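Local coordinates for protein unsaturated glucuronyl hydrolase (Streptococcus agalactiae, PDB 2ZZR) that hydrolyses unsaturated hyaluronate, chondroitin and heparin disaccharides, releasing the 4,5-unsaturated uronic acid from the non-reducing end of glycosaminoglycan fragments, at residues A[17-23]-A[332-337]; A[380-384]-A[393-397]. All blocks are in the same frame, centred on the assembly; numbering follows the deposited sequence. Where two conformers were deposited one is given.

In the fold
From the N terminus the chain passes through the short helix 15-18 and the loop up to Leu23, then runs through most of the helical barrel before helix 328-346 comes back to meet this loop. Contact 1 therefore closes a loop of 308 residues, mostly helical. Contact 2 is local: helix 376-390 ends, the chain turns, and the C-terminal tail 393-397 folds back on the same helix. The two are in series, neither nested nor crossed, with centres about 20 Å apart. Contact 1 ties the N-terminal arm to the outside of the barrel; contact 2 lies in its interior, joining helix 376-390 to the tail. Phe389 of helix 376-390 touches Leu23 and His336 of contact 1.

Contact 1 of 2, residues A[17-23]-A[332-337]; sequences FLNSRLL and KYAMHT
Leu22 lays one methyl, CD2, over two aromatic rings of helix 328-346 at once. CD2 stands 3.6 Å from the centroid of the His336 imidazole, almost on the ring normal (9° off it), and 3.7 Å from the centroid of the Tyr333 ring, a little toward the rim. The branched end of a leucine suits this place, since CD1 is left to meet Tyr333 OH and Lys332 CE. His336 ND1 donates to Lys332 O at 3.0 Å and so holds the imidazole in position; the oxygen lies nearly in the ring plane, while ND1 stands above the carbonyl plane and His336 N reaches the same oxygen from the opposite face. The far edge of the ring, at CD2, abuts the backbone of Leu23.

Tyr333 turns its ring edge to the loop backbone, with CE2 3.3 Å from Ser20 O, while the side chain of Leu18 crosses that of Tyr333 at about a right angle and brings CD2 to Tyr333 CD1. On the neighbouring helix position, Ala334 CB sits over one face of the Phe17 ring, 4.0 Å from its centroid; so small a residue lets the phenyl ring come down close to the helix backbone.

Between these two patches, in the Thr337 conformer described, Ser20 OG and Thr337 OG1 meet at 3.0 Å, and OG1 also reaches back one turn to Tyr333 O. Arg340, further along the helix, donates a hydrogen bond to Arg21 O. This is N-terminal arm packing against the outer side of a helix in the (alpha/alpha)6 barrel of glycoside hydrolase family 88, away from the catalytic site.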
loop_
_atom_site.group_PDB
_atom_site.type_symbol
_atom_site.label_atom_id
_atom_site.label_comp_id
_atom_site.label_asym_id
_atom_site.label_seq_id
_atom_site.Cartn_x
_atom_site.Cartn_y
_atom_site.Cartn_z
ATOM N N PHE A 17 20.973 -2.504 -10.922
ATOM C CA PHE A 17 19.795 -3.370 -11.000
ATOM C C PHE A 17 19.961 -4.453 -12.072
ATOM O O PHE A 17 19.723 -5.633 -11.818
ATOM C CB PHE A 17 18.533 -2.537 -11.281
ATOM C CG PHE A 17 18.293 -1.424 -10.287
ATOM C CD1 PHE A 17 18.013 -1.709 -8.951
ATOM C CD2 PHE A 17 18.318 -0.095 -10.693
ATOM C CE1 PHE A 17 17.778 -0.688 -8.037
ATOM C CE2 PHE A 17 18.083 0.939 -9.784
ATOM C CZ PHE A 17 17.816 0.642 -8.451
ATOM N N LEU A 18 20.384 -4.040 -13.266
ATOM C CA LEU A 18 20.470 -4.937 -14.423
ATOM C C LEU A 18 21.442 -6.114 -14.260
ATOM O O LEU A 18 21.230 -7.174 -14.845
ATOM C CB LEU A 18 20.792 -4.138 -15.691
ATOM C CG LEU A 18 19.702 -3.217 -16.254
ATOM C CD1 LEU A 18 20.283 -2.290 -17.300
ATOM C CD2 LEU A 18 18.531 -4.007 -16.835
ATOM N N ASN A 19 22.488 -5.926 -13.455
ATOM C CA ASN A 19 23.479 -6.978 -13.197
ATOM C C ASN A 19 23.032 -8.052 -12.203
ATOM O O ASN A 19 23.781 -8.995 -11.926
ATOM C CB ASN A 19 24.802 -6.371 -12.709
ATOM C CG ASN A 19 25.576 -5.666 -13.810
ATOM O OD1 ASN A 19 25.169 -5.647 -14.974
ATOM N ND2 ASN A 19 26.711 -5.080 -13.442
ATOM N N SER A 20 21.823 -7.913 -11.663
ATOM C CA SER A 20 21.319 -8.835 -10.645
ATOM C C SER A 20 20.761 -10.140 -11.197
ATOM O O SER A 20 20.378 -10.226 -12.367
ATOM C CB SER A 20 20.242 -8.155 -9.807
ATOM O OG SER A 20 20.780 -7.061 -9.087
ATOM N N ARG A 21 20.705 -11.147 -10.329
ATOM C CA ARG A 21 20.086 -12.429 -10.646
ATOM C C ARG A 21 18.586 -12.325 -10.421
ATOM O O ARG A 21 18.144 -11.885 -9.358
ATOM C CB ARG A 21 20.634 -13.540 -9.743
ATOM C CG ARG A 21 22.105 -13.878 -9.928
ATOM C CD ARG A 21 22.665 -14.504 -8.654
ATOM N NE ARG A 21 22.716 -13.512 -7.579
ATOM C CZ ARG A 21 22.437 -13.754 -6.300
ATOM N NH1 ARG A 21 22.514 -12.766 -5.422
ATOM N NH2 ARG A 21 22.076 -14.968 -5.897
ATOM N N LEU A 22 17.804 -12.743 -11.413
ATOM C CA LEU A 22 16.355 -12.836 -11.239
ATOM C C LEU A 22 16.008 -13.901 -10.203
ATOM O O LEU A 22 16.671 -14.938 -10.117
ATOM C CB LEU A 22 15.658 -13.143 -12.573
ATOM C CG LEU A 22 15.798 -12.113 -13.700
ATOM C CD1 LEU A 22 15.204 -12.664 -14.991
ATOM C CD2 LEU A 22 15.151 -10.780 -13.337
ATOM N N LEU A 23 14.971 -13.634 -9.414
ATOM C CA LEU A 23 14.484 -14.577 -8.416
ATOM C C LEU A 23 13.907 -15.827 -9.062
ATOM O O LEU A 23 13.114 -15.742 -10.001
ATOM C CB LEU A 23 13.430 -13.922 -7.520
ATOM C CG LEU A 23 13.943 -12.996 -6.414
ATOM C CD1 LEU A 23 12.789 -12.164 -5.877
ATOM C CD2 LEU A 23 14.623 -13.795 -5.286
ATOM N N LYS A 332 12.100 -4.228 -14.205
ATOM C CA LYS A 332 11.962 -5.653 -13.906
ATOM C C LYS A 332 13.095 -6.126 -12.998
ATOM O O LYS A 332 12.865 -6.796 -11.988
ATOM C CB LYS A 332 11.931 -6.490 -15.191
ATOM C CG LYS A 332 11.801 -7.993 -14.955
ATOM C CD LYS A 332 12.406 -8.776 -16.120
ATOM C CE LYS A 332 12.436 -10.271 -15.829
ATOM N NZ LYS A 332 11.092 -10.887 -15.963
ATOM N N TYR A 333 14.319 -5.770 -13.363
ATOM C CA TYR A 333 15.469 -6.178 -12.581
ATOM C C TYR A 333 15.504 -5.471 -11.234
ATOM O O TYR A 333 15.878 -6.079 -10.237
ATOM C CB TYR A 333 16.764 -6.002 -13.377
ATOM C CG TYR A 333 17.023 -7.193 -14.266
ATOM C CD1 TYR A 333 16.367 -7.330 -15.496
ATOM C CD2 TYR A 333 17.885 -8.209 -13.859
ATOM C CE1 TYR A 333 16.587 -8.440 -16.308
ATOM C CE2 TYR A 333 18.112 -9.324 -14.663
ATOM C CZ TYR A 333 17.458 -9.433 -15.883
ATOM O OH TYR A 333 17.681 -10.535 -16.673
ATOM N N ALA A 334 15.067 -4.215 -11.206
ATOM C CA ALA A 334 14.967 -3.451 -9.958
ATOM C C ALA A 334 14.046 -4.132 -8.948
ATOM O O ALA A 334 14.420 -4.308 -7.795
ATOM C CB ALA A 334 14.517 -2.018 -10.223
ATOM N N MET A 335 12.850 -4.532 -9.372
ATOM C CA MET A 335 11.923 -5.167 -8.428
ATOM C C MET A 335 12.426 -6.528 -7.932
ATOM O O MET A 335 12.214 -6.879 -6.775
ATOM C CB MET A 335 10.495 -5.239 -8.983
ATOM C CG MET A 335 10.297 -6.180 -10.143
ATOM S SD MET A 335 8.553 -6.332 -10.537
ATOM C CE MET A 335 8.678 -7.604 -11.808
ATOM N N HIS A 336 13.105 -7.276 -8.799
ATOM C CA HIS A 336 13.751 -8.531 -8.401
ATOM C C HIS A 336 14.844 -8.320 -7.347
ATOM O O HIS A 336 14.903 -9.076 -6.371
ATOM C CB HIS A 336 14.329 -9.257 -9.616
ATOM C CG HIS A 336 13.349 -10.153 -10.307
ATOM N ND1 HIS A 336 12.393 -9.685 -11.181
ATOM C CD2 HIS A 336 13.185 -11.496 -10.255
ATOM C CE1 HIS A 336 11.687 -10.702 -11.645
ATOM N NE2 HIS A 336 12.150 -11.812 -11.101
ATOM N N THR A 337 15.691 -7.307 -7.553
ATOM C CA THR A 337 16.777 -7.003 -6.619
ATOM C C THR A 337 16.227 -6.591 -5.253
ATOM O O THR A 337 16.712 -7.053 -4.214
ATOM C CB THR A 337 17.696 -5.881 -7.152
ATOM O OG1 THR A 337 18.006 -6.123 -8.529
ATOM C CG2 THR A 337 18.991 -5.824 -6.353
#

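Contact 2 of 2, residues A[380-384]-A[393-397]; sequences YYYLE and WELYW
Glu384 and Trp397 meet inside the (alpha/alpha)6 barrel of this family 88 hydrolase, where the C-terminal tail turns back along helix 376-390. The dense part is built round the carboxylate. Its OE1 accepts from Trp397 NE1 at 2.8 Å in a nearly straight bond (167°), on the syn side, and from Tyr380 OH at 2.7 Å through the anti lone pair. Glutamate suits this place: CG lies anti to the backbone N (chi1 -166°), and the extended chain carries the acid across to the tail. The benzo ring of Trp393 meets the acid obliquely through CZ3 and CH2, with Trp393 CZ3 3.4 Å from Glu384 CD, the ring and carboxylate planes being 32° apart. OE2 has a salt bridge to Arg388, so the buried charge is probably stabilised.

Tyr380 OH also abuts Tyr396 CD2, and the Tyr396 ring in turn receives Trp393 CZ2 over its centre. Glu82 binds the polar ends of both Trp393 and Tyr396, while Arg260 forms a salt bridge with the terminal carboxylate of Trp397.

Elsewhere the fit is looser, though still buried: the backbones stay apart, their nearest CA atoms, those of Glu384 and Trp393, being 8.9 Å from each other. Tyr381, whose side chain touches Trp250, a probable substrate-binding residue, joins the tail by packing without a polar bond. Its buried hydroxyl has no hydrogen-bond partner in the model, and Tyr381 OH rests 3.3 Å from Trp397 CZ2.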
loop_
_atom_site.group_PDB
_atom_site.type_symbol
_atom_site.label_atom_id
_atom_site.label_comp_id
_atom_site.label_asym_id
_atom_site.label_seq_id
_atom_site.Cartn_x
_atom_site.Cartn_y
_atom_site.Cartn_z
ATOM N N TYR A 380 1.966 -7.570 4.811
ATOM C CA TYR A 380 1.001 -7.797 3.753
ATOM C C TYR A 380 1.614 -7.582 2.354
ATOM O O TYR A 380 1.498 -8.457 1.485
ATOM C CB TYR A 380 -0.290 -6.960 3.916
ATOM C CG TYR A 380 -1.123 -7.147 2.678
ATOM C CD1 TYR A 380 -1.021 -6.254 1.617
ATOM C CD2 TYR A 380 -1.915 -8.286 2.515
ATOM C CE1 TYR A 380 -1.716 -6.457 0.441
ATOM C CE2 TYR A 380 -2.625 -8.499 1.335
ATOM C CZ TYR A 380 -2.509 -7.578 0.302
ATOM O OH TYR A 380 -3.173 -7.752 -0.883
ATOM N N TYR A 381 2.245 -6.427 2.130
ATOM C CA TYR A 381 2.782 -6.125 0.795
ATOM C C TYR A 381 3.988 -6.995 0.419
ATOM O O TYR A 381 4.202 -7.301 -0.759
ATOM C CB TYR A 381 3.066 -4.624 0.622
ATOM C CG TYR A 381 1.793 -3.804 0.584
ATOM C CD1 TYR A 381 0.869 -3.961 -0.452
ATOM C CD2 TYR A 381 1.512 -2.864 1.585
ATOM C CE1 TYR A 381 -0.312 -3.222 -0.485
ATOM C CE2 TYR A 381 0.344 -2.118 1.555
ATOM C CZ TYR A 381 -0.556 -2.293 0.522
ATOM O OH TYR A 381 -1.711 -1.563 0.500
ATOM N N TYR A 382 4.754 -7.411 1.423
ATOM C CA TYR A 382 5.831 -8.369 1.203
ATOM C C TYR A 382 5.256 -9.689 0.675
ATOM O O TYR A 382 5.690 -10.196 -0.365
ATOM C CB TYR A 382 6.628 -8.579 2.498
ATOM C CG TYR A 382 7.604 -9.735 2.465
ATOM C CD1 TYR A 382 8.699 -9.728 1.600
ATOM C CD2 TYR A 382 7.436 -10.830 3.317
ATOM C CE1 TYR A 382 9.600 -10.791 1.575
ATOM C CE2 TYR A 382 8.336 -11.897 3.305
ATOM C CZ TYR A 382 9.409 -11.869 2.429
ATOM O OH TYR A 382 10.308 -12.913 2.406
ATOM N N LEU A 383 4.266 -10.233 1.378
ATOM C CA LEU A 383 3.615 -11.463 0.927
ATOM C C LEU A 383 2.878 -11.274 -0.412
ATOM O O LEU A 383 2.899 -12.163 -1.260
ATOM C CB LEU A 383 2.688 -12.027 2.004
ATOM C CG LEU A 383 2.055 -13.398 1.752
ATOM C CD1 LEU A 383 3.124 -14.454 1.464
ATOM C CD2 LEU A 383 1.198 -13.796 2.949
ATOM N N GLU A 384 2.253 -10.115 -0.617
ATOM C CA GLU A 384 1.619 -9.835 -1.909
ATOM C C GLU A 384 2.652 -9.844 -3.039
ATOM O O GLU A 384 2.378 -10.367 -4.126
ATOM C CB GLU A 384 0.835 -8.516 -1.895
ATOM C CG GLU A 384 -0.086 -8.396 -3.100
ATOM C CD GLU A 384 -0.555 -6.980 -3.345
ATOM O OE1 GLU A 384 -1.521 -6.562 -2.685
ATOM O OE2 GLU A 384 0.033 -6.304 -4.217
ATOM N N TRP A 393 -1.552 -13.537 -10.201
ATOM C CA TRP A 393 -2.417 -13.185 -9.077
ATOM C C TRP A 393 -3.542 -12.225 -9.471
ATOM O O TRP A 393 -3.296 -11.174 -10.062
ATOM C CB TRP A 393 -1.590 -12.620 -7.912
ATOM C CG TRP A 393 -2.442 -12.225 -6.735
ATOM C CD1 TRP A 393 -3.246 -13.042 -5.993
ATOM C CD2 TRP A 393 -2.574 -10.910 -6.171
ATOM N NE1 TRP A 393 -3.877 -12.317 -5.001
ATOM C CE2 TRP A 393 -3.480 -11.009 -5.086
ATOM C CE3 TRP A 393 -2.012 -9.661 -6.474
ATOM C CZ2 TRP A 393 -3.843 -9.902 -4.301
ATOM C CZ3 TRP A 393 -2.377 -8.559 -5.694
ATOM C CH2 TRP A 393 -3.279 -8.692 -4.617
ATOM N N GLU A 394 -4.777 -12.614 -9.160
ATOM C CA GLU A 394 -5.932 -11.750 -9.335
ATOM C C GLU A 394 -5.992 -10.726 -8.197
ATOM O O GLU A 394 -6.199 -11.091 -7.036
ATOM C CB GLU A 394 -7.229 -12.571 -9.368
ATOM C CG GLU A 394 -8.459 -11.748 -9.728
ATOM C CD GLU A 394 -9.764 -12.540 -9.687
ATOM O OE1 GLU A 394 -10.814 -11.953 -10.024
ATOM O OE2 GLU A 394 -9.743 -13.746 -9.335
ATOM N N LEU A 395 -5.829 -9.446 -8.537
ATOM C CA LEU A 395 -5.750 -8.391 -7.513
ATOM C C LEU A 395 -6.990 -8.290 -6.647
ATOM O O LEU A 395 -8.113 -8.283 -7.160
ATOM C CB LEU A 395 -5.495 -7.026 -8.164
ATOM C CG LEU A 395 -4.040 -6.616 -8.385
ATOM C CD1 LEU A 395 -3.298 -7.609 -9.265
ATOM C CD2 LEU A 395 -3.990 -5.224 -9.003
ATOM N N TYR A 396 -6.784 -8.184 -5.336
ATOM C CA TYR A 396 -7.874 -7.798 -4.432
ATOM C C TYR A 396 -8.287 -6.366 -4.746
ATOM O O TYR A 396 -9.481 -6.051 -4.792
ATOM C CB TYR A 396 -7.450 -7.917 -2.961
ATOM C CG TYR A 396 -6.925 -9.292 -2.567
ATOM C CD1 TYR A 396 -7.347 -10.443 -3.246
ATOM C CD2 TYR A 396 -6.029 -9.443 -1.508
ATOM C CE1 TYR A 396 -6.874 -11.704 -2.883
ATOM C CE2 TYR A 396 -5.555 -10.705 -1.129
ATOM C CZ TYR A 396 -5.983 -11.829 -1.829
ATOM O OH TYR A 396 -5.511 -13.073 -1.477
ATOM N N TRP A 397 -7.279 -5.523 -4.992
ATOM C CA TRP A 397 -7.451 -4.103 -5.343
ATOM C C TRP A 397 -8.236 -3.906 -6.630
ATOM O O TRP A 397 -8.299 -4.782 -7.507
ATOM C CB TRP A 397 -6.084 -3.405 -5.466
ATOM C CG TRP A 397 -5.181 -3.722 -4.322
ATOM C CD1 TRP A 397 -4.190 -4.656 -4.299
ATOM C CD2 TRP A 397 -5.218 -3.140 -3.012
ATOM N NE1 TRP A 397 -3.594 -4.688 -3.060
ATOM C CE2 TRP A 397 -4.207 -3.766 -2.250
ATOM C CE3 TRP A 397 -6.003 -2.141 -2.411
ATOM C CZ2 TRP A 397 -3.967 -3.442 -0.912
ATOM C CZ3 TRP A 397 -5.758 -1.810 -1.078
ATOM C CH2 TRP A 397 -4.745 -2.455 -0.347
ATOM O OXT TRP A 397 -8.827 -2.837 -6.812
#